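Local coordinates for YerB protein (Bacillus subtilis, PDB 2PSB) that is of unknown function but is a putative membrane lipoprotein of the DUF3048 family that interacts with PcrA, at residues V33-N38 and E77-V82; S47-A52 and F67-Q72. All coordinates share one frame; numbering follows the deposited sequence.

Interaction 1: V33-N38 and E77-V82; sequences VAVVVN and ETVGPV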
ATOM      1  N   VAL A  33      -7.803  -7.971   1.225  1.00 27.88           N
ATOM      2  CA  VAL A  33      -6.888  -8.598   0.274  1.00 27.26           C
ATOM      3  C   VAL A  33      -5.751  -7.588   0.070  1.00 26.74           C
ATOM      4  O   VAL A  33      -5.982  -6.463  -0.375  1.00 27.14           O
ATOM      5  CB  VAL A  33      -7.593  -8.898  -1.086  1.00 26.25           C
ATOM      6  CG1 VAL A  33      -6.592  -9.460  -2.095  1.00 25.40           C
ATOM      7  CG2 VAL A  33      -8.718  -9.921  -0.876  1.00 27.71           C
ATOM      8  N   ALA A  34      -4.535  -7.993   0.433  1.00 27.02           N
ATOM      9  CA  ALA A  34      -3.338  -7.152   0.308  1.00 26.23           C
ATOM     10  C   ALA A  34      -2.460  -7.646  -0.840  1.00 27.25           C
ATOM     11  O   ALA A  34      -1.888  -8.729  -0.771  1.00 27.58           O
ATOM     12  CB  ALA A  34      -2.535  -7.172   1.615  1.00 23.25           C
ATOM     13  N   VAL A  35      -2.336  -6.836  -1.886  1.00 27.16           N
ATOM     14  CA  VAL A  35      -1.543  -7.212  -3.047  1.00 24.20           C
ATOM     15  C   VAL A  35      -0.234  -6.430  -3.170  1.00 27.30           C
ATOM     16  O   VAL A  35      -0.209  -5.199  -3.065  1.00 29.27           O
ATOM     17  CB  VAL A  35      -2.342  -6.998  -4.359  1.00 21.69           C
ATOM     18  CG1 VAL A  35      -1.596  -7.609  -5.520  1.00 20.71           C
ATOM     19  CG2 VAL A  35      -3.745  -7.566  -4.238  1.00 15.11           C
ATOM     20  N   VAL A  36       0.859  -7.151  -3.390  1.00 28.45           N
ATOM     21  CA  VAL A  36       2.151  -6.497  -3.585  1.00 29.45           C
ATOM     22  C   VAL A  36       2.159  -6.030  -5.032  1.00 29.11           C
ATOM     23  O   VAL A  36       2.127  -6.843  -5.950  1.00 29.56           O
ATOM     24  CB  VAL A  36       3.316  -7.447  -3.391  1.00 29.16           C
ATOM     25  CG1 VAL A  36       4.598  -6.792  -3.899  1.00 32.76           C
ATOM     26  CG2 VAL A  36       3.443  -7.801  -1.917  1.00 29.25           C
ATOM     27  N   VAL A  37       2.197  -4.719  -5.232  1.00 29.77           N
ATOM     28  CA  VAL A  37       2.159  -4.166  -6.577  1.00 28.45           C
ATOM     29  C   VAL A  37       3.455  -3.498  -7.044  1.00 28.12           C
ATOM     30  O   VAL A  37       4.016  -2.617  -6.377  1.00 28.22           O
ATOM     31  CB  VAL A  37       0.978  -3.174  -6.716  1.00 28.65           C
ATOM     32  CG1 VAL A  37       0.957  -2.564  -8.112  1.00 29.35           C
ATOM     33  CG2 VAL A  37      -0.335  -3.892  -6.439  1.00 28.25           C
ATOM     34  N   ASN A  38       3.902  -3.958  -8.208  1.00 28.00           N
ATOM     35  CA  ASN A  38       5.103  -3.499  -8.903  1.00 26.67           C
ATOM     36  C   ASN A  38       5.074  -1.970  -9.095  1.00 27.54           C
ATOM     37  O   ASN A  38       4.104  -1.426  -9.624  1.00 25.01           O
ATOM     38  CB  ASN A  38       5.138  -4.196 -10.272  1.00 25.96           C
ATOM     39  CG  ASN A  38       6.520  -4.222 -10.920  1.00 28.15           C
ATOM     40  OD1 ASN A  38       6.741  -4.983 -11.868  1.00 28.74           O
ATOM     41  ND2 ASN A  38       7.441  -3.411 -10.428  1.00 26.69           N
ATOM     42  N   GLU A  77     -11.042  -5.488 -10.379  1.00 46.68           N
ATOM     43  CA  GLU A  77     -11.233  -6.469 -11.441  1.00 46.77           C
ATOM     44  C   GLU A  77      -9.852  -7.102 -11.533  1.00 45.15           C
ATOM     45  O   GLU A  77      -9.551  -8.077 -10.846  1.00 45.91           O
ATOM     46  CB  GLU A  77     -11.562  -5.777 -12.770  1.00 49.94           C
ATOM     47  CG  GLU A  77     -12.829  -4.934 -12.781  1.00 54.55           C
ATOM     48  CD  GLU A  77     -14.085  -5.778 -12.725  1.00 55.85           C
ATOM     49  OE1 GLU A  77     -15.192  -5.217 -12.874  1.00 58.31           O
ATOM     50  OE2 GLU A  77     -13.965  -7.003 -12.528  1.00 57.14           O
ATOM     51  N   THR A  78      -9.005  -6.525 -12.379  1.00 42.08           N
ATOM     52  CA  THR A  78      -7.642  -7.008 -12.523  1.00 38.17           C
ATOM     53  C   THR A  78      -6.804  -6.116 -11.620  1.00 35.10           C
ATOM     54  O   THR A  78      -7.154  -4.968 -11.372  1.00 36.94           O
ATOM     55  CB  THR A  78      -7.124  -6.888 -13.981  1.00 39.07           C
ATOM     56  OG1 THR A  78      -6.270  -5.741 -14.100  1.00 42.19           O
ATOM     57  CG2 THR A  78      -8.287  -6.770 -14.954  1.00 34.43           C
ATOM     58  N   VAL A  79      -5.705  -6.651 -11.117  1.00 33.53           N
ATOM     59  CA  VAL A  79      -4.828  -5.890 -10.246  1.00 30.11           C
ATOM     60  C   VAL A  79      -3.386  -6.301 -10.548  1.00 28.86           C
ATOM     61  O   VAL A  79      -3.095  -7.473 -10.760  1.00 28.50           O
ATOM     62  CB  VAL A  79      -5.197  -6.139  -8.742  1.00 29.79           C
ATOM     63  CG1 VAL A  79      -5.061  -7.618  -8.391  1.00 27.28           C
ATOM     64  CG2 VAL A  79      -4.340  -5.280  -7.841  1.00 24.68           C
ATOM     65  N   GLY A  80      -2.490  -5.322 -10.607  1.00 29.86           N
ATOM     66  CA  GLY A  80      -1.096  -5.612 -10.880  1.00 28.99           C
ATOM     67  C   GLY A  80      -0.398  -4.429 -11.516  1.00 27.51           C
ATOM     68  O   GLY A  80      -0.945  -3.325 -11.505  1.00 28.26           O
ATOM     69  N   PRO A  81       0.808  -4.624 -12.075  1.00 28.26           N
ATOM     70  CA  PRO A  81       1.491  -5.928 -12.086  1.00 28.04           C
ATOM     71  C   PRO A  81       1.868  -6.374 -10.678  1.00 29.39           C
ATOM     72  O   PRO A  81       2.154  -5.546  -9.809  1.00 30.05           O
ATOM     73  CB  PRO A  81       2.725  -5.675 -12.959  1.00 28.92           C
ATOM     74  CG  PRO A  81       2.328  -4.496 -13.813  1.00 25.33           C
ATOM     75  CD  PRO A  81       1.555  -3.628 -12.858  1.00 28.26           C
ATOM     76  N   VAL A  82       1.870  -7.683 -10.456  1.00 29.51           N
ATOM     77  CA  VAL A  82       2.216  -8.223  -9.149  1.00 28.98           C
ATOM     78  C   VAL A  82       3.716  -8.391  -9.059  1.00 28.36           C
ATOM     79  O   VAL A  82       4.377  -8.671 -10.056  1.00 27.41           O
ATOM     80  CB  VAL A  82       1.527  -9.576  -8.914  1.00 29.37           C
ATOM     81  CG1 VAL A  82       1.666  -9.991  -7.449  1.00 25.46           C
ATOM     82  CG2 VAL A  82       0.074  -9.472  -9.313  1.00 23.57           C
TER
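N38 and P81 meet through the backbone: N38 N donates to P81 O at 2.9 Å, with an N-H···O angle of 160° and the donor tilted 24° from the carbonyl plane. P81 O also lies 3.5 Å from V37 CA in a C-H···O contact. In the reciprocal contact, V82 CA approaches V36 O at 3.5 Å. These contacts lie within a single beta bridge between V37 and V82, whose CA atoms are 4.8 Å apart; it is framed by the N38-P81 bond and the backbone bond between V36 and R83.

Side chains pack around this pairing. V82 carries CG1 anti to its backbone N (chi1 -169°), and that methyl also touches V36 O. V37 CG1 lies beside P81 O. N38 CB touches P81 CB at 3.9 Å. On the V35 side the contacts are wholly apolar: V35 CG1 packs on V79 CG2 at 4.3 Å and, more loosely, on V82 CG1 at 4.5 Å.

What positions segment 77-82 is its own backbone. A cis peptide bond joins G80 to P81, and a side chain at G80 would collide with the carbonyl before it; together with the cis bond this probably sets the direction in which the P81 carbonyl faces N38. Further out, F71 of strand 65-71 touches both V35 and V79. Strand 33-37 pairs with strands 65-71 and 99-102, and the link to 77-82 is a single, isolated beta bridge at V37 and V82.

Interaction 2: S47-A52 and F67-Q72; sequences SGLSKA and FLAIFQ
F71 turns its ring toward the loop 47-52 and is met there in two ways. A52 CB sits over one face, 4.1 Å from the F71 ring centroid and 21° off the normal, a CH-pi contact displaced toward the rim. At the ring's edge, near its plane, G48 O comes within 3.0 Å of F71 CE2, a tight approach. CG of F71 stands anti to the carbonyl carbon (chi1 -52°), and the ring beyond it reaches these partners; K51 CB brushes the same CE2 side. An alanine in place of F71 would probably leave the A52 methyl without its aromatic face and open a gap between loop and strand.

The remaining apolar contacts run along the strand. L49 splits its two methyls: CD1 meets F67 CD1 at 3.6 Å, the two side chains crossing at about a right angle, while CD2 rests on A69 CB, also at 3.6 Å. A52 CB adds a contact to A69 CB at 4.0 Å.

The loop's shape is that of a type I beta turn from G48 to K51, closed by K51 N donating to G48 O at 3.1 Å. It leads directly into strand 54-59, which forms a beta hairpin with strand 65-71, so the turn folds back on the hairpin it introduces.

Polar links complete the contact. A water lies 2.6 Å from K51 O and takes the N-H of Q72 N at 2.8 Å, joining turn and strand end. K51 NZ bends back to S50 OG, which also bonds D219; a second oxygen of that aspartate accepts G48 N.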
ATOM      1  N   SER A  47      -2.889  -1.548 -12.351  1.00 25.16           N
ATOM      2  CA  SER A  47      -4.324  -1.813 -12.401  1.00 26.26           C
ATOM      3  C   SER A  47      -4.926  -2.015 -11.006  1.00 27.63           C
ATOM      4  O   SER A  47      -4.350  -2.726 -10.171  1.00 27.61           O
ATOM      5  CB  SER A  47      -4.603  -3.062 -13.239  1.00 26.97           C
ATOM      6  OG  SER A  47      -4.255  -2.856 -14.601  1.00 28.21           O
ATOM      7  N   GLY A  48      -6.069  -1.369 -10.763  1.00 27.27           N
ATOM      8  CA  GLY A  48      -6.775  -1.508  -9.497  1.00 27.09           C
ATOM      9  C   GLY A  48      -6.438  -0.623  -8.304  1.00 29.05           C
ATOM     10  O   GLY A  48      -7.084  -0.743  -7.266  1.00 32.74           O
ATOM     11  N   LEU A  49      -5.455   0.264  -8.423  1.00 27.82           N
ATOM     12  CA  LEU A  49      -5.104   1.119  -7.281  1.00 28.66           C
ATOM     13  C   LEU A  49      -6.172   2.141  -6.879  1.00 29.96           C
ATOM     14  O   LEU A  49      -6.109   2.693  -5.777  1.00 30.65           O
ATOM     15  CB  LEU A  49      -3.765   1.839  -7.517  1.00 25.53           C
ATOM     16  CG  LEU A  49      -2.512   0.957  -7.514  1.00 29.26           C
ATOM     17  CD1 LEU A  49      -1.258   1.823  -7.442  1.00 26.69           C
ATOM     18  CD2 LEU A  49      -2.554   0.003  -6.317  1.00 27.43           C
ATOM     19  N   SER A  50      -7.153   2.390  -7.746  1.00 28.28           N
ATOM     20  CA  SER A  50      -8.215   3.342  -7.407  1.00 28.29           C
ATOM     21  C   SER A  50      -9.284   2.695  -6.528  1.00 29.45           C
ATOM     22  O   SER A  50     -10.126   3.386  -5.945  1.00 29.27           O
ATOM     23  CB  SER A  50      -8.871   3.906  -8.667  1.00 26.65           C
ATOM     24  OG  SER A  50      -9.451   2.888  -9.459  1.00 25.88           O
ATOM     25  N   LYS A  51      -9.248   1.368  -6.436  1.00 29.49           N
ATOM     26  CA  LYS A  51     -10.206   0.634  -5.622  1.00 29.11           C
ATOM     27  C   LYS A  51      -9.629   0.281  -4.251  1.00 29.28           C
ATOM     28  O   LYS A  51     -10.356  -0.205  -3.385  1.00 32.16           O
ATOM     29  CB  LYS A  51     -10.636  -0.659  -6.321  1.00 30.64           C
ATOM     30  CG  LYS A  51     -11.268  -0.477  -7.685  1.00 30.30           C
ATOM     31  CD  LYS A  51     -12.522   0.348  -7.619  1.00 36.17           C
ATOM     32  CE  LYS A  51     -13.038   0.662  -9.023  1.00 41.00           C
ATOM     33  NZ  LYS A  51     -12.074   1.460  -9.848  1.00 40.38           N
ATOM     34  N   ALA A  52      -8.334   0.514  -4.051  1.00 26.88           N
ATOM     35  CA  ALA A  52      -7.682   0.184  -2.776  1.00 23.25           C
ATOM     36  C   ALA A  52      -7.986   1.196  -1.680  1.00 22.32           C
ATOM     37  O   ALA A  52      -7.967   2.408  -1.913  1.00 23.10           O
ATOM     38  CB  ALA A  52      -6.154   0.069  -2.970  1.00 16.00           C
ATOM     39  N   PHE A  67       4.570  -1.154  -3.887  1.00 28.48           N
ATOM     40  CA  PHE A  67       3.319  -0.940  -3.166  1.00 28.11           C
ATOM     41  C   PHE A  67       2.700  -2.192  -2.553  1.00 26.34           C
ATOM     42  O   PHE A  67       2.932  -3.322  -3.006  1.00 27.77           O
ATOM     43  CB  PHE A  67       2.248  -0.387  -4.113  1.00 30.83           C
ATOM     44  CG  PHE A  67       2.646   0.854  -4.866  1.00 30.42           C
ATOM     45  CD1 PHE A  67       2.039   1.147  -6.085  1.00 30.01           C
ATOM     46  CD2 PHE A  67       3.606   1.721  -4.370  1.00 31.65           C
ATOM     47  CE1 PHE A  67       2.385   2.289  -6.807  1.00 31.11           C
ATOM     48  CE2 PHE A  67       3.966   2.864  -5.080  1.00 33.26           C
ATOM     49  CZ  PHE A  67       3.353   3.150  -6.304  1.00 33.59           C
ATOM     50  N   LEU A  68       1.897  -1.960  -1.523  1.00 24.72           N
ATOM     51  CA  LEU A  68       1.092  -2.997  -0.891  1.00 21.24           C
ATOM     52  C   LEU A  68      -0.256  -2.289  -0.969  1.00 21.29           C
ATOM     53  O   LEU A  68      -0.460  -1.274  -0.310  1.00 20.59           O
ATOM     54  CB  LEU A  68       1.451  -3.250   0.573  1.00 19.23           C
ATOM     55  CG  LEU A  68       0.557  -4.347   1.186  1.00 16.38           C
ATOM     56  CD1 LEU A  68       0.854  -5.713   0.514  1.00 15.59           C
ATOM     57  CD2 LEU A  68       0.776  -4.434   2.676  1.00 13.36           C
ATOM     58  N   ALA A  69      -1.137  -2.783  -1.832  1.00 18.85           N
ATOM     59  CA  ALA A  69      -2.463  -2.204  -1.998  1.00 21.42           C
ATOM     60  C   ALA A  69      -3.462  -3.079  -1.259  1.00 21.64           C
ATOM     61  O   ALA A  69      -3.672  -4.247  -1.606  1.00 22.26           O
ATOM     62  CB  ALA A  69      -2.826  -2.109  -3.476  1.00 18.54           C
ATOM     63  N   ILE A  70      -4.073  -2.498  -0.230  1.00 20.33           N
ATOM     64  CA  ILE A  70      -5.026  -3.216   0.594  1.00 19.27           C
ATOM     65  C   ILE A  70      -6.454  -2.867   0.208  1.00 20.18           C
ATOM     66  O   ILE A  70      -6.884  -1.715   0.335  1.00 20.01           O
ATOM     67  CB  ILE A  70      -4.773  -2.895   2.087  1.00 20.27           C
ATOM     68  CG1 ILE A  70      -3.308  -3.210   2.422  1.00 19.78           C
ATOM     69  CG2 ILE A  70      -5.746  -3.664   2.983  1.00 16.49           C
ATOM     70  CD1 ILE A  70      -2.976  -3.070   3.887  1.00 19.10           C
ATOM     71  N   PHE A  71      -7.166  -3.883  -0.281  1.00 21.97           N
ATOM     72  CA  PHE A  71      -8.559  -3.765  -0.709  1.00 19.71           C
ATOM     73  C   PHE A  71      -9.478  -4.404   0.322  1.00 20.44           C
ATOM     74  O   PHE A  71      -9.150  -5.440   0.906  1.00 25.79           O
ATOM     75  CB  PHE A  71      -8.789  -4.477  -2.044  1.00 19.42           C
ATOM     76  CG  PHE A  71      -7.833  -4.085  -3.129  1.00 20.13           C
ATOM     77  CD1 PHE A  71      -6.555  -4.633  -3.178  1.00 22.47           C
ATOM     78  CD2 PHE A  71      -8.214  -3.177  -4.108  1.00 22.56           C
ATOM     79  CE1 PHE A  71      -5.679  -4.287  -4.189  1.00 18.33           C
ATOM     80  CE2 PHE A  71      -7.350  -2.824  -5.124  1.00 19.01           C
ATOM     81  CZ  PHE A  71      -6.080  -3.374  -5.169  1.00 21.97           C
ATOM     82  N   GLN A  72     -10.632  -3.784   0.535  1.00 22.49           N
ATOM     83  CA  GLN A  72     -11.623  -4.289   1.477  1.00 23.42           C
ATOM     84  C   GLN A  72     -12.998  -3.748   1.107  1.00 25.91           C
ATOM     85  O   GLN A  72     -13.914  -4.524   0.853  1.00 27.76           O
ATOM     86  CB  GLN A  72     -11.264  -3.880   2.904  1.00 25.14           C
ATOM     87  CG  GLN A  72     -12.051  -4.589   3.999  1.00 26.37           C
ATOM     88  CD  GLN A  72     -13.528  -4.218   4.025  1.00 32.51           C
ATOM     89  OE1 GLN A  72     -13.891  -3.043   3.956  1.00 33.39           O
ATOM     90  NE2 GLN A  72     -14.386  -5.222   4.149  1.00 31.50           N
TER
HETATM   91  O   HOH W   1     -10.892  -1.620  -1.217  1.00 28.68           O

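In the fold
Interaction 2 is nested along the chain within the loop that interaction 1 closes, the segments following in the order 33-38, 47-52, 67-72, 77-82. Their centres lie 7 Å apart, and neighbouring antiparallel strands 33-37 and 65-71 join them: V37 N and F67 O are 2.7 Å apart, a probable hydrogen bond. A second probable bond ties G80 O to S47 N at 2.8 Å, linking segment 77-82 to the loop 47-52. All four segments belong to the N-terminal DUF3048 domain, and the two contacts touch and are largely buried. At their margin T78 OG1 packs against S47 CB; T78 is a known phosphorylation site, unmodified in this crystal.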